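Local structure of DNA mismatch repair protein MLH3 (6RMN) at residues B[145-159]-B[175-187]. The protein takes part, through a C-terminal zinc-binding region, in DNA mismatch repair, correcting insertion-deletion loops as a component of the MutLbeta heterodimer. Sequence-based numbering, arbitrary orientation.
Sequences QHAHDLKDFKKLPMD and WKYSSCVPTVFHE
H146 and K155, from the last turns of one helix and the loop after it, meet the turn running through C180 and P182 into the next; the axes of the helical segments 145-151 and 183-187 approach to 11.3 Å, at 121° between their directions. It is a worked example of how a lysine can tie two loops together through main-chain carbonyls. Bent at its last torsion (chi4 -84°), K155 brings NZ into a hydrogen bond with V181 O at 2.8 Å. A second hydrogen bond joins K155 NZ to S179 O at 3.3 Å, the nitrogen standing above the carbonyl plane. A methionine in its place would probably leave both carbonyls without their ammonium donor and the turn less firmly fixed. Beside it, the ring of H146 is a platform for P182, whose CG sits over the centre of one face, 3.6 Å from the centroid, in a CH-pi contact; L150 CG lies against the opposite face. Two waters extend the polar joint to the start of helix 183-196: one accepts from T183 N and donates to D149 OD2, another links Q145 OE1 to V184 N. A third bridges the two loops, donating to both L156 O and C180 O. Further along, M158 curls back through chi2 and chi3, placing SD 3.7 Å from C180 CB and in an oblique Met-aromatic contact with Y177, while L156 CD1 touches C180 SG. Outside the two segments, M158 packs on V68 and V69 of helix 48-69 and on W103, which also meets P182; L150 reaches Y96 of helix 87-101, and V184 rests on Y138 and V142, earlier in the helix that carries H146.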
ATOM      1  N   GLN B 145      20.830 -33.057 -23.725  1.00 43.94           N
ATOM      2  CA  GLN B 145      19.800 -32.019 -23.848  1.00 43.14           C
ATOM      3  C   GLN B 145      20.447 -30.676 -24.251  1.00 45.74           C
ATOM      4  O   GLN B 145      20.022 -30.086 -25.248  1.00 46.67           O
ATOM      5  CB  GLN B 145      19.003 -31.905 -22.536  1.00 43.01           C
ATOM      6  CG  GLN B 145      17.797 -30.970 -22.568  1.00 51.94           C
ATOM      7  CD  GLN B 145      17.341 -30.660 -21.158  1.00 77.35           C
ATOM      8  OE1 GLN B 145      18.109 -30.172 -20.314  1.00 69.76           O
ATOM      9  NE2 GLN B 145      16.079 -30.942 -20.863  1.00 76.09           N
ATOM     10  N   HIS B 146      21.527 -30.258 -23.544  1.00 39.80           N
ATOM     11  CA  HIS B 146      22.264 -29.044 -23.882  1.00 39.40           C
ATOM     12  C   HIS B 146      22.989 -29.124 -25.238  1.00 44.42           C
ATOM     13  O   HIS B 146      22.951 -28.150 -25.993  1.00 44.20           O
ATOM     14  CB  HIS B 146      23.223 -28.607 -22.774  1.00 38.88           C
ATOM     15  CG  HIS B 146      23.780 -27.236 -23.028  1.00 41.92           C
ATOM     16  ND1 HIS B 146      22.945 -26.134 -23.184  1.00 43.03           N
ATOM     17  CD2 HIS B 146      25.062 -26.837 -23.187  1.00 43.35           C
ATOM     18  CE1 HIS B 146      23.744 -25.107 -23.413  1.00 42.23           C
ATOM     19  NE2 HIS B 146      25.024 -25.477 -23.425  1.00 43.02           N
ATOM     20  N   ALA B 147      23.629 -30.276 -25.549  1.00 41.79           N
ATOM     21  CA  ALA B 147      24.329 -30.512 -26.817  1.00 43.00           C
ATOM     22  C   ALA B 147      23.357 -30.391 -27.999  1.00 51.56           C
ATOM     23  O   ALA B 147      23.707 -29.794 -29.023  1.00 52.90           O
ATOM     24  CB  ALA B 147      24.979 -31.889 -26.810  1.00 44.00           C
ATOM     25  N   HIS B 148      22.130 -30.948 -27.849  1.00 50.16           N
ATOM     26  CA  HIS B 148      21.074 -30.870 -28.860  1.00 52.20           C
ATOM     27  C   HIS B 148      20.519 -29.455 -28.930  1.00 53.88           C
ATOM     28  O   HIS B 148      20.195 -28.995 -30.016  1.00 54.68           O
ATOM     29  CB  HIS B 148      19.950 -31.889 -28.601  1.00 54.64           C
ATOM     30  CG  HIS B 148      20.348 -33.303 -28.876  1.00 60.03           C
ATOM     31  ND1 HIS B 148      20.810 -33.699 -30.124  1.00 64.38           N
ATOM     32  CD2 HIS B 148      20.327 -34.379 -28.058  1.00 61.85           C
ATOM     33  CE1 HIS B 148      21.081 -34.989 -30.012  1.00 64.41           C
ATOM     34  NE2 HIS B 148      20.802 -35.443 -28.788  1.00 63.47           N
ATOM     35  N   ASP B 149      20.452 -28.744 -27.786  1.00 48.07           N
ATOM     36  CA  ASP B 149      19.999 -27.353 -27.756  1.00 47.28           C
ATOM     37  C   ASP B 149      20.917 -26.482 -28.628  1.00 51.21           C
ATOM     38  O   ASP B 149      20.435 -25.695 -29.441  1.00 52.40           O
ATOM     39  CB  ASP B 149      19.891 -26.821 -26.303  1.00 46.80           C
ATOM     40  CG  ASP B 149      18.567 -27.137 -25.625  1.00 58.91           C
ATOM     41  OD1 ASP B 149      17.623 -27.581 -26.334  1.00 62.58           O
ATOM     42  OD2 ASP B 149      18.461 -26.926 -24.388  1.00 61.05           O
ATOM     43  N   LEU B 150      22.236 -26.705 -28.510  1.00 46.67           N
ATOM     44  CA  LEU B 150      23.272 -26.009 -29.264  1.00 46.34           C
ATOM     45  C   LEU B 150      23.231 -26.364 -30.729  1.00 54.00           C
ATOM     46  O   LEU B 150      23.238 -25.461 -31.569  1.00 55.64           O
ATOM     47  CB  LEU B 150      24.667 -26.306 -28.687  1.00 44.31           C
ATOM     48  CG  LEU B 150      24.952 -25.744 -27.305  1.00 44.94           C
ATOM     49  CD1 LEU B 150      26.088 -26.495 -26.635  1.00 43.73           C
ATOM     50  CD2 LEU B 150      25.238 -24.263 -27.364  1.00 46.70           C
ATOM     51  N   LYS B 151      23.150 -27.670 -31.043  1.00 51.82           N
ATOM     52  CA  LYS B 151      23.136 -28.123 -32.424  1.00 54.45           C
ATOM     53  C   LYS B 151      21.826 -27.770 -33.154  1.00 60.42           C
ATOM     54  O   LYS B 151      21.858 -27.583 -34.370  1.00 63.00           O
ATOM     55  CB  LYS B 151      23.503 -29.623 -32.535  1.00 58.54           C
ATOM     56  CG  LYS B 151      22.350 -30.631 -32.483  1.00 77.43           C
ATOM     57  CD  LYS B 151      22.441 -31.596 -33.653  1.00 86.59           C
ATOM     58  CE  LYS B 151      21.204 -32.440 -33.835  1.00 99.40           C
ATOM     59  NZ  LYS B 151      21.263 -33.225 -35.106  1.00108.34           N
ATOM     60  N   ASP B 152      20.698 -27.647 -32.424  1.00 55.61           N
ATOM     61  CA  ASP B 152      19.400 -27.344 -33.029  1.00 57.24           C
ATOM     62  C   ASP B 152      19.029 -25.844 -32.997  1.00 59.67           C
ATOM     63  O   ASP B 152      17.906 -25.481 -33.370  1.00 60.14           O
ATOM     64  CB  ASP B 152      18.291 -28.228 -32.428  1.00 59.30           C
ATOM     65  CG  ASP B 152      18.403 -29.696 -32.824  1.00 74.06           C
ATOM     66  OD1 ASP B 152      18.745 -29.977 -33.999  1.00 76.65           O
ATOM     67  OD2 ASP B 152      18.137 -30.563 -31.966  1.00 82.15           O
ATOM     68  N   PHE B 153      20.019 -24.974 -32.659  1.00 53.25           N
ATOM     69  CA  PHE B 153      19.935 -23.504 -32.630  1.00 51.40           C
ATOM     70  C   PHE B 153      18.842 -22.996 -31.694  1.00 54.70           C
ATOM     71  O   PHE B 153      18.235 -21.958 -31.953  1.00 55.88           O
ATOM     72  CB  PHE B 153      19.806 -22.887 -34.054  1.00 54.54           C
ATOM     73  CG  PHE B 153      20.524 -23.646 -35.135  1.00 57.06           C
ATOM     74  CD1 PHE B 153      21.896 -23.506 -35.312  1.00 59.16           C
ATOM     75  CD2 PHE B 153      19.838 -24.529 -35.961  1.00 60.55           C
ATOM     76  CE1 PHE B 153      22.566 -24.239 -36.288  1.00 60.80           C
ATOM     77  CE2 PHE B 153      20.510 -25.259 -36.943  1.00 64.17           C
ATOM     78  CZ  PHE B 153      21.870 -25.117 -37.090  1.00 61.74           C
ATOM     79  N   LYS B 154      18.599 -23.734 -30.606  1.00 49.90           N
ATOM     80  CA  LYS B 154      17.614 -23.394 -29.579  1.00 48.30           C
ATOM     81  C   LYS B 154      18.306 -22.661 -28.415  1.00 52.44           C
ATOM     82  O   LYS B 154      17.646 -22.032 -27.586  1.00 51.66           O
ATOM     83  CB  LYS B 154      16.876 -24.655 -29.108  1.00 49.70           C
ATOM     84  CG  LYS B 154      15.876 -25.164 -30.135  1.00 60.99           C
ATOM     85  CD  LYS B 154      15.136 -26.375 -29.625  1.00 73.62           C
ATOM     86  CE  LYS B 154      14.331 -27.049 -30.703  1.00 88.30           C
ATOM     87  NZ  LYS B 154      13.540 -28.178 -30.149  1.00 99.25           N
ATOM     88  N   LYS B 155      19.646 -22.761 -28.364  1.00 49.42           N
ATOM     89  CA  LYS B 155      20.537 -22.088 -27.419  1.00 47.79           C
ATOM     90  C   LYS B 155      21.819 -21.736 -28.160  1.00 55.27           C
ATOM     91  O   LYS B 155      22.364 -22.585 -28.866  1.00 54.36           O
ATOM     92  CB  LYS B 155      20.825 -22.956 -26.184  1.00 47.40           C
ATOM     93  CG  LYS B 155      19.755 -22.779 -25.119  1.00 49.47           C
ATOM     94  CD  LYS B 155      20.201 -23.185 -23.757  1.00 44.49           C
ATOM     95  CE  LYS B 155      18.996 -23.379 -22.879  1.00 49.38           C
ATOM     96  NZ  LYS B 155      18.529 -22.103 -22.284  1.00 57.62           N
ATOM     97  N   LEU B 156      22.260 -20.476 -28.072  1.00 56.23           N
ATOM     98  CA  LEU B 156      23.485 -20.082 -28.766  1.00 59.47           C
ATOM     99  C   LEU B 156      24.681 -20.186 -27.824  1.00 62.66           C
ATOM    100  O   LEU B 156      24.465 -20.217 -26.610  1.00 59.54           O
ATOM    101  CB  LEU B 156      23.391 -18.719 -29.506  1.00 62.29           C
ATOM    102  CG  LEU B 156      22.905 -17.479 -28.773  1.00 68.05           C
ATOM    103  CD1 LEU B 156      24.044 -16.797 -28.018  1.00 69.59           C
ATOM    104  CD2 LEU B 156      22.376 -16.476 -29.767  1.00 71.70           C
ATOM    105  N   PRO B 157      25.932 -20.336 -28.338  1.00 61.93           N
ATOM    106  CA  PRO B 157      27.084 -20.511 -27.429  1.00 61.53           C
ATOM    107  C   PRO B 157      27.447 -19.278 -26.603  1.00 67.83           C
ATOM    108  O   PRO B 157      27.120 -18.154 -26.987  1.00 68.89           O
ATOM    109  CB  PRO B 157      28.229 -20.925 -28.372  1.00 64.68           C
ATOM    110  CG  PRO B 157      27.582 -21.228 -29.696  1.00 70.08           C
ATOM    111  CD  PRO B 157      26.368 -20.376 -29.751  1.00 65.53           C
ATOM    112  N   MET B 158      28.118 -19.502 -25.460  1.00 65.58           N
ATOM    113  CA  MET B 158      28.562 -18.447 -24.550  1.00 66.64           C
ATOM    114  C   MET B 158      29.709 -17.662 -25.150  1.00 75.25           C
ATOM    115  O   MET B 158      30.824 -18.175 -25.218  1.00 75.04           O
ATOM    116  CB  MET B 158      29.008 -19.037 -23.198  1.00 67.63           C
ATOM    117  CG  MET B 158      27.959 -18.987 -22.139  1.00 69.95           C
ATOM    118  SD  MET B 158      27.354 -17.337 -21.720  1.00 74.97           S
ATOM    119  CE  MET B 158      28.695 -16.724 -20.802  1.00 72.44           C
ATOM    120  N   ASP B 159      29.458 -16.418 -25.576  1.00 75.82           N
ATOM    121  CA  ASP B 159      30.546 -15.622 -26.122  1.00 79.21           C
ATOM    122  C   ASP B 159      31.268 -14.896 -24.991  1.00 85.90           C
ATOM    123  O   ASP B 159      30.668 -14.060 -24.302  1.00 84.65           O
ATOM    124  CB  ASP B 159      30.085 -14.673 -27.236  1.00 83.13           C
ATOM    125  CG  ASP B 159      31.194 -14.346 -28.215  1.00 96.69           C
ATOM    126  OD1 ASP B 159      31.674 -15.275 -28.902  1.00 97.67           O
ATOM    127  OD2 ASP B 159      31.585 -13.164 -28.293  1.00105.81           O
ATOM    128  N   TRP B 175      21.577 -10.601 -17.993  1.00 48.69           N
ATOM    129  CA  TRP B 175      20.448 -10.876 -18.877  1.00 47.83           C
ATOM    130  C   TRP B 175      20.788 -10.845 -20.373  1.00 52.59           C
ATOM    131  O   TRP B 175      19.989 -11.324 -21.181  1.00 52.47           O
ATOM    132  CB  TRP B 175      19.266  -9.971 -18.554  1.00 46.71           C
ATOM    133  CG  TRP B 175      19.629  -8.547 -18.283  1.00 49.34           C
ATOM    134  CD1 TRP B 175      19.836  -7.967 -17.065  1.00 51.81           C
ATOM    135  CD2 TRP B 175      19.776  -7.508 -19.256  1.00 51.35           C
ATOM    136  NE1 TRP B 175      20.117  -6.630 -17.221  1.00 53.25           N
ATOM    137  CE2 TRP B 175      20.072  -6.317 -18.555  1.00 56.22           C
ATOM    138  CE3 TRP B 175      19.634  -7.456 -20.654  1.00 54.23           C
ATOM    139  CZ2 TRP B 175      20.236  -5.091 -19.203  1.00 58.01           C
ATOM    140  CZ3 TRP B 175      19.812  -6.244 -21.300  1.00 58.64           C
ATOM    141  CH2 TRP B 175      20.111  -5.077 -20.579  1.00 60.18           C
ATOM    142  N   LYS B 176      21.977 -10.335 -20.737  1.00 49.64           N
ATOM    143  CA  LYS B 176      22.440 -10.328 -22.121  1.00 51.91           C
ATOM    144  C   LYS B 176      23.008 -11.714 -22.490  1.00 57.14           C
ATOM    145  O   LYS B 176      23.257 -11.978 -23.664  1.00 58.82           O
ATOM    146  CB  LYS B 176      23.490  -9.223 -22.345  1.00 55.95           C
ATOM    147  CG  LYS B 176      22.877  -7.832 -22.352  1.00 62.22           C
ATOM    148  CD  LYS B 176      23.877  -6.730 -22.592  1.00 72.54           C
ATOM    149  CE  LYS B 176      23.165  -5.397 -22.666  1.00 89.93           C
ATOM    150  NZ  LYS B 176      24.085  -4.282 -23.018  1.00104.92           N
ATOM    151  N   TYR B 177      23.197 -12.587 -21.480  1.00 53.07           N
ATOM    152  CA  TYR B 177      23.759 -13.937 -21.582  1.00 53.25           C
ATOM    153  C   TYR B 177      22.797 -14.992 -21.030  1.00 55.75           C
ATOM    154  O   TYR B 177      23.098 -16.183 -21.090  1.00 54.75           O
ATOM    155  CB  TYR B 177      25.077 -14.009 -20.792  1.00 55.33           C
ATOM    156  CG  TYR B 177      26.108 -12.990 -21.204  1.00 61.43           C
ATOM    157  CD1 TYR B 177      26.186 -11.753 -20.572  1.00 64.43           C
ATOM    158  CD2 TYR B 177      27.036 -13.274 -22.202  1.00 64.72           C
ATOM    159  CE1 TYR B 177      27.139 -10.806 -20.948  1.00 68.92           C
ATOM    160  CE2 TYR B 177      28.004 -12.342 -22.577  1.00 68.65           C
ATOM    161  CZ  TYR B 177      28.047 -11.104 -21.953  1.00 78.76           C
ATOM    162  OH  TYR B 177      28.995 -10.179 -22.332  1.00 84.11           O
ATOM    163  N   SER B 178      21.665 -14.548 -20.467  1.00 52.65           N
ATOM    164  CA  SER B 178      20.610 -15.359 -19.848  1.00 51.51           C
ATOM    165  C   SER B 178      20.120 -16.520 -20.736  1.00 55.91           C
ATOM    166  O   SER B 178      19.866 -17.618 -20.230  1.00 54.90           O
ATOM    167  CB  SER B 178      19.435 -14.465 -19.459  1.00 54.44           C
ATOM    168  OG  SER B 178      18.837 -14.928 -18.262  1.00 65.25           O
ATOM    169  N   SER B 179      20.007 -16.273 -22.050  1.00 53.73           N
ATOM    170  CA  SER B 179      19.573 -17.246 -23.049  1.00 54.49           C
ATOM    171  C   SER B 179      20.530 -18.455 -23.239  1.00 58.22           C
ATOM    172  O   SER B 179      20.063 -19.526 -23.621  1.00 58.97           O
ATOM    173  CB  SER B 179      19.319 -16.546 -24.381  1.00 60.84           C
ATOM    174  OG  SER B 179      20.521 -16.197 -25.054  1.00 73.94           O
ATOM    175  N   CYS B 180      21.850 -18.271 -22.998  1.00 53.85           N
ATOM    176  CA  CYS B 180      22.926 -19.273 -23.138  1.00 53.38           C
ATOM    177  C   CYS B 180      22.964 -20.278 -22.013  1.00 52.00           C
ATOM    178  O   CYS B 180      23.608 -21.311 -22.139  1.00 51.96           O
ATOM    179  CB  CYS B 180      24.276 -18.582 -23.260  1.00 55.33           C
ATOM    180  SG  CYS B 180      24.304 -17.245 -24.461  1.00 62.19           S
ATOM    181  N   VAL B 181      22.370 -19.938 -20.886  1.00 44.84           N
ATOM    182  CA  VAL B 181      22.390 -20.775 -19.704  1.00 42.34           C
ATOM    183  C   VAL B 181      21.715 -22.128 -19.965  1.00 44.11           C
ATOM    184  O   VAL B 181      20.542 -22.128 -20.326  1.00 43.70           O
ATOM    185  CB  VAL B 181      21.800 -20.019 -18.493  1.00 44.51           C
ATOM    186  CG1 VAL B 181      21.756 -20.912 -17.261  1.00 43.47           C
ATOM    187  CG2 VAL B 181      22.591 -18.745 -18.213  1.00 44.20           C
ATOM    188  N   PRO B 182      22.429 -23.281 -19.830  1.00 39.06           N
ATOM    189  CA  PRO B 182      21.769 -24.583 -20.047  1.00 38.74           C
ATOM    190  C   PRO B 182      20.503 -24.748 -19.195  1.00 40.17           C
ATOM    191  O   PRO B 182      20.466 -24.258 -18.071  1.00 36.91           O
ATOM    192  CB  PRO B 182      22.855 -25.597 -19.676  1.00 40.42           C
ATOM    193  CG  PRO B 182      24.135 -24.861 -19.893  1.00 44.59           C
ATOM    194  CD  PRO B 182      23.845 -23.465 -19.454  1.00 39.57           C
ATOM    195  N   THR B 183      19.458 -25.407 -19.758  1.00 38.16           N
ATOM    196  CA  THR B 183      18.159 -25.657 -19.119  1.00 38.07           C
ATOM    197  C   THR B 183      18.301 -26.240 -17.703  1.00 40.86           C
ATOM    198  O   THR B 183      17.560 -25.833 -16.807  1.00 38.39           O
ATOM    199  CB  THR B 183      17.263 -26.520 -20.038  1.00 48.72           C
ATOM    200  OG1 THR B 183      17.144 -25.872 -21.306  1.00 51.26           O
ATOM    201  CG2 THR B 183      15.859 -26.759 -19.462  1.00 44.36           C
ATOM    202  N   VAL B 184      19.267 -27.161 -17.502  1.00 38.70           N
ATOM    203  CA  VAL B 184      19.517 -27.779 -16.195  1.00 38.58           C
ATOM    204  C   VAL B 184      19.947 -26.739 -15.148  1.00 43.02           C
ATOM    205  O   VAL B 184      19.585 -26.882 -13.988  1.00 43.28           O
ATOM    206  CB  VAL B 184      20.483 -28.993 -16.270  1.00 42.23           C
ATOM    207  CG1 VAL B 184      21.895 -28.577 -16.705  1.00 41.26           C
ATOM    208  CG2 VAL B 184      20.508 -29.763 -14.943  1.00 42.04           C
ATOM    209  N   PHE B 185      20.696 -25.697 -15.556  1.00 40.75           N
ATOM    210  CA  PHE B 185      21.136 -24.652 -14.643  1.00 40.83           C
ATOM    211  C   PHE B 185      19.956 -23.756 -14.242  1.00 44.56           C
ATOM    212  O   PHE B 185      19.768 -23.496 -13.060  1.00 43.60           O
ATOM    213  CB  PHE B 185      22.319 -23.870 -15.217  1.00 43.08           C
ATOM    214  CG  PHE B 185      23.615 -24.637 -15.203  1.00 46.10           C
ATOM    215  CD1 PHE B 185      24.374 -24.731 -14.050  1.00 50.83           C
ATOM    216  CD2 PHE B 185      24.091 -25.249 -16.350  1.00 50.50           C
ATOM    217  CE1 PHE B 185      25.578 -25.450 -14.042  1.00 53.03           C
ATOM    218  CE2 PHE B 185      25.295 -25.963 -16.343  1.00 53.83           C
ATOM    219  CZ  PHE B 185      26.026 -26.063 -15.188  1.00 51.90           C
ATOM    220  N   HIS B 186      19.116 -23.379 -15.221  1.00 42.13           N
ATOM    221  CA  HIS B 186      17.879 -22.611 -15.076  1.00 42.15           C
ATOM    222  C   HIS B 186      16.964 -23.281 -14.039  1.00 44.96           C
ATOM    223  O   HIS B 186      16.521 -22.627 -13.094  1.00 44.19           O
ATOM    224  CB  HIS B 186      17.157 -22.602 -16.431  1.00 44.53           C
ATOM    225  CG  HIS B 186      16.837 -21.249 -16.960  1.00 48.71           C
ATOM    226  ND1 HIS B 186      15.960 -20.402 -16.297  1.00 50.61           N
ATOM    227  CD2 HIS B 186      17.237 -20.661 -18.110  1.00 52.12           C
ATOM    228  CE1 HIS B 186      15.869 -19.323 -17.055  1.00 50.78           C
ATOM    229  NE2 HIS B 186      16.627 -19.428 -18.154  1.00 52.01           N
ATOM    230  N   GLU B 187      16.723 -24.605 -14.209  1.00 41.90           N
ATOM    231  CA  GLU B 187      15.907 -25.461 -13.343  1.00 41.46           C
ATOM    232  C   GLU B 187      16.412 -25.458 -11.915  1.00 43.96           C
ATOM    233  O   GLU B 187      15.609 -25.279 -10.997  1.00 44.40           O
ATOM    234  CB  GLU B 187      15.848 -26.888 -13.897  1.00 44.46           C
ATOM    235  CG  GLU B 187      14.963 -27.029 -15.130  1.00 62.28           C
ATOM    236  CD  GLU B 187      15.027 -28.335 -15.910  1.00 95.36           C
ATOM    237  OE1 GLU B 187      15.804 -29.241 -15.529  1.00 93.39           O
ATOM    238  OE2 GLU B 187      14.288 -28.446 -16.916  1.00 94.79           O
TER
HETATM  239  O   HOH W   1      20.364 -28.628 -19.939  1.00 44.96           O
HETATM  240  O   HOH W   2      20.204 -26.795 -22.232  1.00 35.57           O
HETATM  241  O   HOH W   3      24.633 -21.957 -24.533  1.00 60.13           O
HETATM  242  O   HOH W   4      20.001 -18.869 -26.679  1.00 76.66           O